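Local coordinates for epoxide hydrolase (Aspergillus niger, PDB 3G02), which probably hydrolyses epoxides to vicinal diols, and is here an enantioselective form made by directed evolution, at residues T64-E67 with K68-E72; E134-T137 with P138-P142; K244-T247 with D248-Y252. The protein carries 9 engineered substitutions. All blocks are in the same frame, centred on the assembly; numbering follows the deposited sequence. Where two conformers were deposited one is given.

Interaction 1: T64-E67 with K68-E72; sequences TMRE and KWLSE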
ATOM      1  N   THR A  64     -10.287  -6.823 -18.464  1.00 11.41           N
ATOM      2  CA  THR A  64      -9.742  -7.222 -19.768  1.00 12.38           C
ATOM      3  C   THR A  64      -8.465  -8.048 -19.616  1.00 12.05           C
ATOM      4  O   THR A  64      -8.287  -9.060 -20.295  1.00 12.43           O
ATOM      5  CB  THR A  64      -9.483  -5.990 -20.666  1.00 12.76           C
ATOM      6  OG1 THR A  64     -10.727  -5.324 -20.923  1.00 15.10           O
ATOM      7  CG2 THR A  64      -8.851  -6.395 -22.001  1.00 13.72           C
ATOM      8  N   MET A  65      -7.587  -7.627 -18.711  1.00 11.56           N
ATOM      9  CA  MET A  65      -6.339  -8.356 -18.475  1.00 11.07           C
ATOM     10  C   MET A  65      -6.571  -9.723 -17.847  1.00 11.21           C
ATOM     11  O   MET A  65      -5.873 -10.683 -18.183  1.00 10.43           O
ATOM     12  CB  MET A  65      -5.381  -7.531 -17.615  1.00 11.02           C
ATOM     13  CG  MET A  65      -4.829  -6.314 -18.328  1.00 11.04           C
ATOM     14  SD  MET A  65      -3.692  -6.728 -19.666  1.00 11.69           S
ATOM     15  CE  MET A  65      -2.188  -7.082 -18.759  1.00 11.14           C
ATOM     16  N   ARG A  66      -7.552  -9.814 -16.943  1.00 11.35           N
ATOM     17  CA  ARG A  66      -7.925 -11.095 -16.340  1.00 12.48           C
ATOM     18  C   ARG A  66      -8.420 -12.068 -17.406  1.00 12.68           C
ATOM     19  O   ARG A  66      -8.033 -13.235 -17.412  1.00 12.24           O
ATOM     20  CB  ARG A  66      -8.990 -10.907 -15.254  1.00 12.39           C
ATOM     21  CG  ARG A  66      -9.412 -12.212 -14.587  1.00 13.72           C
ATOM     22  CD  ARG A  66     -10.464 -11.993 -13.513  1.00 13.97           C
ATOM     23  NE  ARG A  66     -11.054 -13.259 -13.083  1.00 16.76           N
ATOM     24  CZ  ARG A  66     -12.068 -13.858 -13.702  1.00 17.63           C
ATOM     25  NH1 ARG A  66     -12.620 -13.312 -14.779  1.00 18.32           N
ATOM     26  NH2 ARG A  66     -12.535 -15.010 -13.244  1.00 18.77           N
ATOM     27  N   GLU A  67      -9.258 -11.570 -18.311  1.00 13.38           N
ATOM     28  CA  GLU A  67      -9.758 -12.384 -19.418  1.00 14.34           C
ATOM     29  C   GLU A  67      -8.636 -12.843 -20.346  1.00 14.06           C
ATOM     30  O   GLU A  67      -8.588 -14.015 -20.738  1.00 14.13           O
ATOM     31  CB  GLU A  67     -10.840 -11.639 -20.203  1.00 14.86           C
ATOM     32  CG  GLU A  67     -12.232 -12.213 -19.994  1.00 18.81           C
ATOM     33  CD  GLU A  67     -12.323 -13.681 -20.389  1.00 21.65           C
ATOM     34  OE1 GLU A  67     -12.525 -14.522 -19.488  1.00 23.59           O
ATOM     35  OE2 GLU A  67     -12.175 -13.999 -21.591  1.00 25.02           O
ATOM     36  N   LYS A  68      -7.739 -11.919 -20.686  1.00 13.70           N
ATOM     37  CA  LYS A  68      -6.558 -12.230 -21.496  1.00 13.78           C
ATOM     38  C   LYS A  68      -5.682 -13.290 -20.830  1.00 13.46           C
ATOM     39  O   LYS A  68      -5.220 -14.229 -21.482  1.00 13.32           O
ATOM     40  CB  LYS A  68      -5.742 -10.964 -21.776  1.00 13.75           C
ATOM     41  CG  LYS A  68      -6.344 -10.050 -22.837  1.00 14.78           C
ATOM     42  CD  LYS A  68      -5.455  -8.849 -23.119  1.00 14.90           C
ATOM     43  CE  LYS A  68      -6.018  -8.003 -24.252  1.00 17.40           C
ATOM     44  NZ  LYS A  68      -5.228  -6.755 -24.450  1.00 19.67           N
ATOM     45  N   TRP A  69      -5.470 -13.146 -19.525  1.00 13.08           N
ATOM     46  CA  TRP A  69      -4.650 -14.081 -18.766  1.00 13.11           C
ATOM     47  C   TRP A  69      -5.241 -15.492 -18.798  1.00 14.01           C
ATOM     48  O   TRP A  69      -4.511 -16.483 -18.846  1.00 14.18           O
ATOM     49  CB  TRP A  69      -4.537 -13.604 -17.320  1.00 11.97           C
ATOM     50  CG  TRP A  69      -3.242 -13.912 -16.650  1.00 10.74           C
ATOM     51  CD1 TRP A  69      -2.234 -14.714 -17.111  1.00 10.06           C
ATOM     52  CD2 TRP A  69      -2.823 -13.435 -15.370  1.00  9.73           C
ATOM     53  NE1 TRP A  69      -1.206 -14.750 -16.199  1.00  9.33           N
ATOM     54  CE2 TRP A  69      -1.545 -13.976 -15.118  1.00  9.47           C
ATOM     55  CE3 TRP A  69      -3.407 -12.599 -14.410  1.00  9.86           C
ATOM     56  CZ2 TRP A  69      -0.837 -13.702 -13.945  1.00  9.97           C
ATOM     57  CZ3 TRP A  69      -2.709 -12.331 -13.245  1.00  9.94           C
ATOM     58  CH2 TRP A  69      -1.437 -12.874 -13.024  1.00 10.18           C
ATOM     59  N   LEU A  70      -6.568 -15.569 -18.773  1.00 15.29           N
ATOM     60  CA  LEU A  70      -7.269 -16.853 -18.791  1.00 16.76           C
ATOM     61  C   LEU A  70      -7.355 -17.512 -20.168  1.00 17.52           C
ATOM     62  O   LEU A  70      -7.123 -18.721 -20.295  1.00 18.19           O
ATOM     63  CB  LEU A  70      -8.684 -16.689 -18.231  1.00 16.82           C
ATOM     64  CG  LEU A  70      -8.871 -16.595 -16.721  1.00 17.13           C
ATOM     65  CD1 LEU A  70     -10.286 -16.134 -16.402  1.00 18.25           C
ATOM     66  CD2 LEU A  70      -8.554 -17.923 -16.034  1.00 18.90           C
ATOM     67  N   SER A  71      -7.665 -16.710 -21.187  0.50 17.86           N
ATOM     68  CA  SER A  71      -8.060 -17.220 -22.506  0.50 18.20           C
ATOM     69  C   SER A  71      -7.025 -17.047 -23.625  0.50 18.46           C
ATOM     70  O   SER A  71      -7.128 -17.695 -24.672  0.50 18.45           O
ATOM     71  CB  SER A  71      -9.388 -16.583 -22.934  0.50 18.22           C
ATOM     72  OG  SER A  71     -10.409 -16.844 -21.990  0.50 18.62           O
ATOM     73  N   GLU A  72      -6.041 -16.178 -23.411  1.00 18.53           N
ATOM     74  CA  GLU A  72      -5.017 -15.905 -24.426  1.00 18.93           C
ATOM     75  C   GLU A  72      -3.587 -16.252 -24.003  1.00 18.25           C
ATOM     76  O   GLU A  72      -2.797 -16.734 -24.817  1.00 18.79           O
ATOM     77  CB  GLU A  72      -5.102 -14.445 -24.896  1.00 19.01           C
ATOM     78  CG  GLU A  72      -6.390 -14.104 -25.652  1.00 20.74           C
ATOM     79  CD  GLU A  72      -6.550 -12.619 -25.956  1.00 21.01           C
ATOM     80  OE1 GLU A  72      -7.691 -12.203 -26.252  1.00 24.42           O
ATOM     81  OE2 GLU A  72      -5.552 -11.864 -25.906  1.00 24.30           O
TER

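Interaction 2: E134-T137 with P138-P142; sequences EEYT and PETLP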
ATOM      1  N   GLU A 134      23.080 -10.455 -31.914  1.00 13.69           N
ATOM      2  CA  GLU A 134      22.844 -10.214 -33.337  1.00 13.79           C
ATOM      3  C   GLU A 134      24.036  -9.542 -34.015  1.00 13.42           C
ATOM      4  O   GLU A 134      24.232  -9.688 -35.225  1.00 13.18           O
ATOM      5  CB  GLU A 134      21.602  -9.344 -33.530  1.00 14.03           C
ATOM      6  CG  GLU A 134      20.297 -10.089 -33.338  1.00 15.85           C
ATOM      7  CD  GLU A 134      19.085  -9.180 -33.273  1.00 17.48           C
ATOM      8  OE1 GLU A 134      19.241  -7.961 -33.042  1.00 18.00           O
ATOM      9  OE2 GLU A 134      17.964  -9.701 -33.449  1.00 20.80           O
ATOM     10  N   GLU A 135      24.825  -8.818 -33.226  1.00 13.13           N
ATOM     11  CA  GLU A 135      25.838  -7.898 -33.741  1.00 12.89           C
ATOM     12  C   GLU A 135      27.271  -8.380 -33.547  1.00 12.71           C
ATOM     13  O   GLU A 135      28.210  -7.760 -34.046  1.00 12.10           O
ATOM     14  CB  GLU A 135      25.661  -6.530 -33.086  1.00 13.32           C
ATOM     15  CG  GLU A 135      24.395  -5.819 -33.533  1.00 13.81           C
ATOM     16  CD  GLU A 135      24.009  -4.662 -32.630  1.00 15.52           C
ATOM     17  OE1 GLU A 135      24.895  -4.091 -31.961  1.00 15.77           O
ATOM     18  OE2 GLU A 135      22.805  -4.330 -32.588  1.00 16.83           O
ATOM     19  N   TYR A 136      27.423  -9.481 -32.815  1.00 13.10           N
ATOM     20  CA  TYR A 136      28.730 -10.049 -32.500  1.00 13.73           C
ATOM     21  C   TYR A 136      28.663 -11.571 -32.467  1.00 14.07           C
ATOM     22  O   TYR A 136      27.590 -12.153 -32.319  1.00 14.14           O
ATOM     23  CB  TYR A 136      29.211  -9.550 -31.131  1.00 13.89           C
ATOM     24  CG  TYR A 136      29.511  -8.068 -31.057  1.00 14.06           C
ATOM     25  CD1 TYR A 136      30.719  -7.561 -31.531  1.00 14.29           C
ATOM     26  CD2 TYR A 136      28.592  -7.175 -30.502  1.00 14.33           C
ATOM     27  CE1 TYR A 136      31.002  -6.205 -31.464  1.00 14.24           C
ATOM     28  CE2 TYR A 136      28.867  -5.815 -30.431  1.00 14.16           C
ATOM     29  CZ  TYR A 136      30.076  -5.338 -30.914  1.00 14.49           C
ATOM     30  OH  TYR A 136      30.362  -3.998 -30.847  1.00 16.00           O
ATOM     31  N   THR A 137      29.823 -12.208 -32.598  1.00 14.64           N
ATOM     32  CA  THR A 137      29.961 -13.624 -32.285  1.00 15.47           C
ATOM     33  C   THR A 137      30.724 -13.708 -30.961  1.00 15.78           C
ATOM     34  O   THR A 137      31.240 -12.690 -30.494  1.00 15.63           O
ATOM     35  CB  THR A 137      30.735 -14.385 -33.378  1.00 15.54           C
ATOM     36  OG1 THR A 137      32.112 -14.000 -33.343  1.00 16.11           O
ATOM     37  CG2 THR A 137      30.148 -14.116 -34.765  1.00 16.22           C
ATOM     38  N   PRO A 138      30.789 -14.908 -30.341  1.00 16.26           N
ATOM     39  CA  PRO A 138      31.608 -15.018 -29.123  1.00 16.88           C
ATOM     40  C   PRO A 138      33.058 -14.577 -29.337  1.00 17.44           C
ATOM     41  O   PRO A 138      33.696 -14.069 -28.413  1.00 17.67           O
ATOM     42  CB  PRO A 138      31.534 -16.510 -28.789  1.00 16.75           C
ATOM     43  CG  PRO A 138      30.229 -16.951 -29.365  1.00 16.51           C
ATOM     44  CD  PRO A 138      30.113 -16.181 -30.655  1.00 16.23           C
ATOM     45  N   GLU A 139      33.550 -14.745 -30.564  1.00 18.01           N
ATOM     46  CA  GLU A 139      34.907 -14.348 -30.934  1.00 18.37           C
ATOM     47  C   GLU A 139      35.089 -12.825 -31.008  1.00 17.90           C
ATOM     48  O   GLU A 139      36.188 -12.317 -30.789  1.00 18.11           O
ATOM     49  CB  GLU A 139      35.306 -14.990 -32.274  1.00 18.74           C
ATOM     50  CG  GLU A 139      35.337 -16.529 -32.284  1.00 21.02           C
ATOM     51  CD  GLU A 139      34.024 -17.173 -32.727  1.00 23.92           C
ATOM     52  OE1 GLU A 139      32.976 -16.494 -32.734  1.00 24.80           O
ATOM     53  OE2 GLU A 139      34.036 -18.375 -33.073  1.00 25.61           O
ATOM     54  N   THR A 140      34.016 -12.097 -31.313  1.00 17.05           N
ATOM     55  CA  THR A 140      34.112 -10.649 -31.519  1.00 16.33           C
ATOM     56  C   THR A 140      33.477  -9.776 -30.426  1.00 15.84           C
ATOM     57  O   THR A 140      33.754  -8.575 -30.359  1.00 15.51           O
ATOM     58  CB  THR A 140      33.554 -10.226 -32.901  1.00 16.60           C
ATOM     59  OG1 THR A 140      32.160 -10.544 -32.978  1.00 16.02           O
ATOM     60  CG2 THR A 140      34.288 -10.951 -34.021  1.00 17.20           C
ATOM     61  N   LEU A 141      32.638 -10.383 -29.587  0.50 15.52           N
ATOM     62  CA  LEU A 141      31.957  -9.670 -28.507  0.50 15.25           C
ATOM     63  C   LEU A 141      32.973  -8.949 -27.617  0.50 15.23           C
ATOM     64  O   LEU A 141      33.856  -9.590 -27.045  0.50 15.28           O
ATOM     65  CB  LEU A 141      31.100 -10.642 -27.686  0.50 15.14           C
ATOM     66  CG  LEU A 141      30.083 -10.079 -26.684  0.50 14.55           C
ATOM     67  CD1 LEU A 141      28.934  -9.353 -27.387  0.50 13.80           C
ATOM     68  CD2 LEU A 141      29.541 -11.206 -25.821  0.50 14.95           C
ATOM     69  N   PRO A 142      32.865  -7.609 -27.519  1.00 15.15           N
ATOM     70  CA  PRO A 142      33.846  -6.819 -26.766  1.00 14.90           C
ATOM     71  C   PRO A 142      33.660  -6.851 -25.252  1.00 14.72           C
ATOM     72  O   PRO A 142      34.563  -6.449 -24.519  1.00 14.72           O
ATOM     73  CB  PRO A 142      33.630  -5.401 -27.297  1.00 15.05           C
ATOM     74  CG  PRO A 142      32.195  -5.364 -27.677  1.00 15.05           C
ATOM     75  CD  PRO A 142      31.825  -6.750 -28.123  1.00 15.03           C
TER

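Interaction 3: K244-T247 with D248-Y252; sequences KFMT and DGYAY. Engineered in segment 248-252: Tyr250 (natural residue Leu). With FMT (formic acid), chain C.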
ATOM      1  N   LYS A 244       5.876  15.184  -7.774  1.00 12.80           N
ATOM      2  CA  LYS A 244       4.597  14.473  -7.895  1.00 12.78           C
ATOM      3  C   LYS A 244       4.773  12.978  -7.630  1.00 12.34           C
ATOM      4  O   LYS A 244       3.954  12.365  -6.932  1.00 12.14           O
ATOM      5  CB  LYS A 244       3.947  14.696  -9.264  1.00 12.84           C
ATOM      6  CG  LYS A 244       2.640  13.920  -9.431  1.00 14.53           C
ATOM      7  CD  LYS A 244       1.916  14.254 -10.708  1.00 16.87           C
ATOM      8  CE  LYS A 244       0.580  13.523 -10.764  1.00 18.64           C
ATOM      9  NZ  LYS A 244      -0.167  13.856 -12.005  1.00 19.81           N
ATOM     10  N   PHE A 245       5.835  12.387  -8.173  1.00 12.10           N
ATOM     11  CA  PHE A 245       6.103  10.978  -7.908  1.00 11.94           C
ATOM     12  C   PHE A 245       6.334  10.718  -6.421  1.00 12.40           C
ATOM     13  O   PHE A 245       5.829   9.739  -5.867  1.00 12.33           O
ATOM     14  CB  PHE A 245       7.293  10.457  -8.714  1.00 11.70           C
ATOM     15  CG  PHE A 245       7.642   9.027  -8.401  1.00 11.30           C
ATOM     16  CD1 PHE A 245       6.908   7.980  -8.958  1.00 11.69           C
ATOM     17  CD2 PHE A 245       8.675   8.728  -7.521  1.00 12.14           C
ATOM     18  CE1 PHE A 245       7.214   6.658  -8.654  1.00 12.13           C
ATOM     19  CE2 PHE A 245       8.992   7.403  -7.211  1.00 12.23           C
ATOM     20  CZ  PHE A 245       8.255   6.372  -7.776  1.00 12.25           C
ATOM     21  N   MET A 246       7.101  11.590  -5.776  1.00 13.07           N
ATOM     22  CA  MET A 246       7.444  11.380  -4.372  1.00 13.96           C
ATOM     23  C   MET A 246       6.269  11.611  -3.409  1.00 14.02           C
ATOM     24  O   MET A 246       6.339  11.201  -2.249  1.00 14.87           O
ATOM     25  CB  MET A 246       8.662  12.225  -3.977  1.00 14.10           C
ATOM     26  CG  MET A 246       9.967  11.814  -4.660  1.00 15.52           C
ATOM     27  SD  MET A 246      10.434  10.081  -4.438  1.00 18.80           S
ATOM     28  CE  MET A 246      10.672  10.007  -2.667  1.00 18.06           C
ATOM     29  N   THR A 247       5.196  12.242  -3.889  1.00 14.08           N
ATOM     30  CA  THR A 247       4.049  12.612  -3.031  1.00 14.28           C
ATOM     31  C   THR A 247       2.716  11.970  -3.412  1.00 13.43           C
ATOM     32  O   THR A 247       1.875  11.720  -2.538  1.00 14.37           O
ATOM     33  CB  THR A 247       3.805  14.119  -3.013  1.00 14.72           C
ATOM     34  OG1 THR A 247       3.579  14.581  -4.350  1.00 15.58           O
ATOM     35  CG2 THR A 247       4.986  14.857  -2.386  1.00 15.29           C
ATOM     36  N   ASP A 248       2.503  11.756  -4.705  1.00 11.36           N
ATOM     37  CA  ASP A 248       1.307  11.071  -5.186  1.00  9.75           C
ATOM     38  C   ASP A 248       1.630   9.664  -5.677  1.00  8.77           C
ATOM     39  O   ASP A 248       0.749   8.815  -5.735  1.00  8.05           O
ATOM     40  CB  ASP A 248       0.634  11.869  -6.308  1.00  9.51           C
ATOM     41  CG  ASP A 248      -0.637  11.202  -6.819  1.00 10.52           C
ATOM     42  OD1 ASP A 248      -1.638  11.179  -6.071  1.00 11.51           O
ATOM     43  OD2 ASP A 248      -0.628  10.701  -7.960  1.00 10.29           O
ATOM     44  N   GLY A 249       2.890   9.421  -6.028  1.00  7.73           N
ATOM     45  CA  GLY A 249       3.264   8.168  -6.670  1.00  7.36           C
ATOM     46  C   GLY A 249       4.047   7.186  -5.815  1.00  6.89           C
ATOM     47  O   GLY A 249       4.488   6.160  -6.316  1.00  6.89           O
ATOM     48  N   TYR A 250       4.209   7.486  -4.530  1.00  7.08           N
ATOM     49  CA  TYR A 250       5.195   6.785  -3.709  1.00  7.13           C
ATOM     50  C   TYR A 250       4.609   5.895  -2.620  1.00  6.52           C
ATOM     51  O   TYR A 250       5.350   5.255  -1.875  1.00  6.48           O
ATOM     52  CB  TYR A 250       6.146   7.814  -3.077  1.00  8.34           C
ATOM     53  CG  TYR A 250       7.539   7.316  -2.791  1.00 10.17           C
ATOM     54  CD1 TYR A 250       8.352   6.829  -3.811  1.00 11.42           C
ATOM     55  CD2 TYR A 250       8.056   7.362  -1.498  1.00 11.79           C
ATOM     56  CE1 TYR A 250       9.648   6.384  -3.549  1.00 12.31           C
ATOM     57  CE2 TYR A 250       9.341   6.924  -1.227  1.00 12.58           C
ATOM     58  CZ  TYR A 250      10.130   6.436  -2.254  1.00 12.13           C
ATOM     59  OH  TYR A 250      11.410   6.010  -1.975  1.00 13.54           O
ATOM     60  N   ALA A 251       3.282   5.848  -2.520  1.00  5.76           N
ATOM     61  CA  ALA A 251       2.655   5.090  -1.440  1.00  5.29           C
ATOM     62  C   ALA A 251       3.048   3.617  -1.467  1.00  4.88           C
ATOM     63  O   ALA A 251       3.274   3.029  -0.410  1.00  5.33           O
ATOM     64  CB  ALA A 251       1.150   5.233  -1.488  1.00  5.22           C
ATOM     65  N   TYR A 252       3.140   3.026  -2.664  1.00  4.85           N
ATOM     66  CA  TYR A 252       3.515   1.614  -2.786  1.00  5.03           C
ATOM     67  C   TYR A 252       4.861   1.356  -2.093  1.00  5.22           C
ATOM     68  O   TYR A 252       5.018   0.362  -1.378  1.00  5.66           O
ATOM     69  CB  TYR A 252       3.572   1.184  -4.267  1.00  5.08           C
ATOM     70  CG  TYR A 252       4.826   1.672  -4.929  1.00  5.24           C
ATOM     71  CD1 TYR A 252       4.969   3.019  -5.273  1.00  5.89           C
ATOM     72  CD2 TYR A 252       5.897   0.812  -5.152  1.00  5.56           C
ATOM     73  CE1 TYR A 252       6.146   3.490  -5.819  1.00  5.57           C
ATOM     74  CE2 TYR A 252       7.071   1.271  -5.701  1.00  6.10           C
ATOM     75  CZ  TYR A 252       7.191   2.616  -6.036  1.00  6.01           C
ATOM     76  OH  TYR A 252       8.363   3.095  -6.574  1.00  6.81           O
TER
HETATM   77  C   FMT C 408      11.052   1.058  -7.477  1.00  8.42           C
HETATM   78  O1  FMT C 408      11.240   1.963  -8.284  1.00  8.55           O
HETATM   79  O2  FMT C 408      10.164   1.115  -6.624  1.00  8.44           O

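Interaction 1: T64-E67 with K68-E72
Leu70 CD1 lies over one face of the Arg66 guanidinium, 4.0 Å from CZ and offset toward the rim. The two side chains run side by side in the same direction. Arg66 reaches this place with CG anti to the backbone N (chi1 -180°) and an extended chain. Its NE and NH2 donate to the carbonyls of Val36 and Arg37, which fix the plane. The Trp69 indole is turned obliquely to Met65 O. Its CB lies 3.3 Å from that oxygen, while the ring leads away from the segment 64-67. At the Trp69 edge NE1 is hydrogen-bonded to Ser300 OG, and Phe73 meets the ring edge-to-face. The Glu67 chain bends at chi2. A weak bond to its OE2 from Ser71 OG is doubtful, since Ser71 was modelled in two conformers. Lys68 extends alongside Thr64, with CE 4.0 Å from Thr64 CG2. The main backbone bonds are those of an alpha helix. Lys68 N donates to Thr64 O at 2.9 Å, and Trp69 N to Met65 O at 2.8 Å. Ser71 N donates to Glu67 O at 2.9 Å. Residues 64-71 lie on helix 59-71. Met65 packs on helices 271-284 and 292-304, Leu70 on helix 26-38, and Arg66 between helices 26-38 and 271-284. Trp69 sits among all three.

Interaction 2: E134-T137 with P138-P142
Thr137 and Thr140 bond to each other where the chain turns after helix 126-135. Thr137 N donates to Thr140 OG1 at 2.9 Å, with a fairly straight N-H...O angle of 162°. In return Thr140 N makes a weak bond to Thr137 OG1, at 3.4 Å. Thr140 OG1 sits between its own backbone N and carbonyl carbon (chi1 63°), which turns it back toward Thr137 N. Thr137 O is gripped by two amides. Leu141 N meets it at 2.8 Å, nearly in line with the C=O bond. Thr140 N comes at 3.0 Å from above the carbonyl plane, away from the lone pairs. Thr137 OG1 gives its proton to Glu139 OE1 at 2.7 Å. It meets that oxygen on the anti side, somewhat out of the carboxylate plane. The bend of Glu139 at chi2 (92°) carries the carboxylate back to this hydroxyl.

Residues 137-140 form a type I beta turn, closed by the Thr140 N bond to Thr137 O. The bond from Leu141 N to the same oxygen adds an i to i+4 link. The turn belongs to the beta-alpha-beta crossover of the alpha/beta hydrolase fold and leads from helix 126-135 into strand 143-148.

Tyr136 is the first residue to leave helical geometry. Pro142 CD lies over the centre of its ring in a CH-pi contact, 3.5 Å from the centroid. Thr140 OG1 is in the ring plane at its edge. A touch of Leu141 CD1 on Tyr136 CB is doubtful, since Leu141 was modelled in two conformers. Leu141 O accepts from Ser104 OG, and Pro138 and Pro142 make backbone bonds to Glu105 and Val110.

Interaction 3: K244-T247 with D248-Y252
Met246 CE sits over the centre of the Tyr250 ring, 3.6 Å from the centroid, as a CH-pi contact. Met246 SD lies over the same face at 4.1 Å from the centroid, a Met-aromatic contact. Bends at chi2 (-56°) and chi3 fold the methionine alongside the tyrosine. Tyr250 is an engineered residue, leucine in the natural sequence. Phe245 CE2 is 3.5 Å from Tyr250 CD1, the two rings meeting obliquely with planes at 71°. Tyr252 OH reaches the edge of the Phe245 ring, 3.5 Å from CZ.

Further out, the backbone turns. Asp248 N donates to Lys244 O at 2.7 Å, while Gly249 N makes weak bonds to Lys244 O and Phe245 O. Lys244 and Asp248 run side by side, but NZ stays 5.2 Å from OD2. Asp248 OD2 instead forms a salt bridge with Arg259 of the second subunit.

Tyr252 OH donates to O2 of a formic acid molecule at 2.7 Å, and Tyr315 OH, of the predicted proton donor, also bonds this molecule. In related epoxide hydrolases two lid tyrosines bind the epoxide oxygen, so the shared formic acid probably marks that oxygen site.

The three contacts follow one another along the chain, and none nests in or crosses another. Each closes only a local turn. Interaction 1 comes first, within helix 59-71 of the N-terminal region, which packs against helices 271-284 and 292-304 much later in the chain. Interaction 2 rounds the turn from helix 126-135 into strand 143-148 of the central sheet. Interaction 3 joins helices 233-248 and 251-258, which come between strands 209-214 and 340-345 in the sequence, beside the predicted active site. Centres of interactions 2 and 3 are about 42 Å apart, on opposite sides of the chain's centre. Nearest atoms of interactions 1 and 3 are about 17 Å apart. Helix 271-284 touches both interaction 1 and interaction 3.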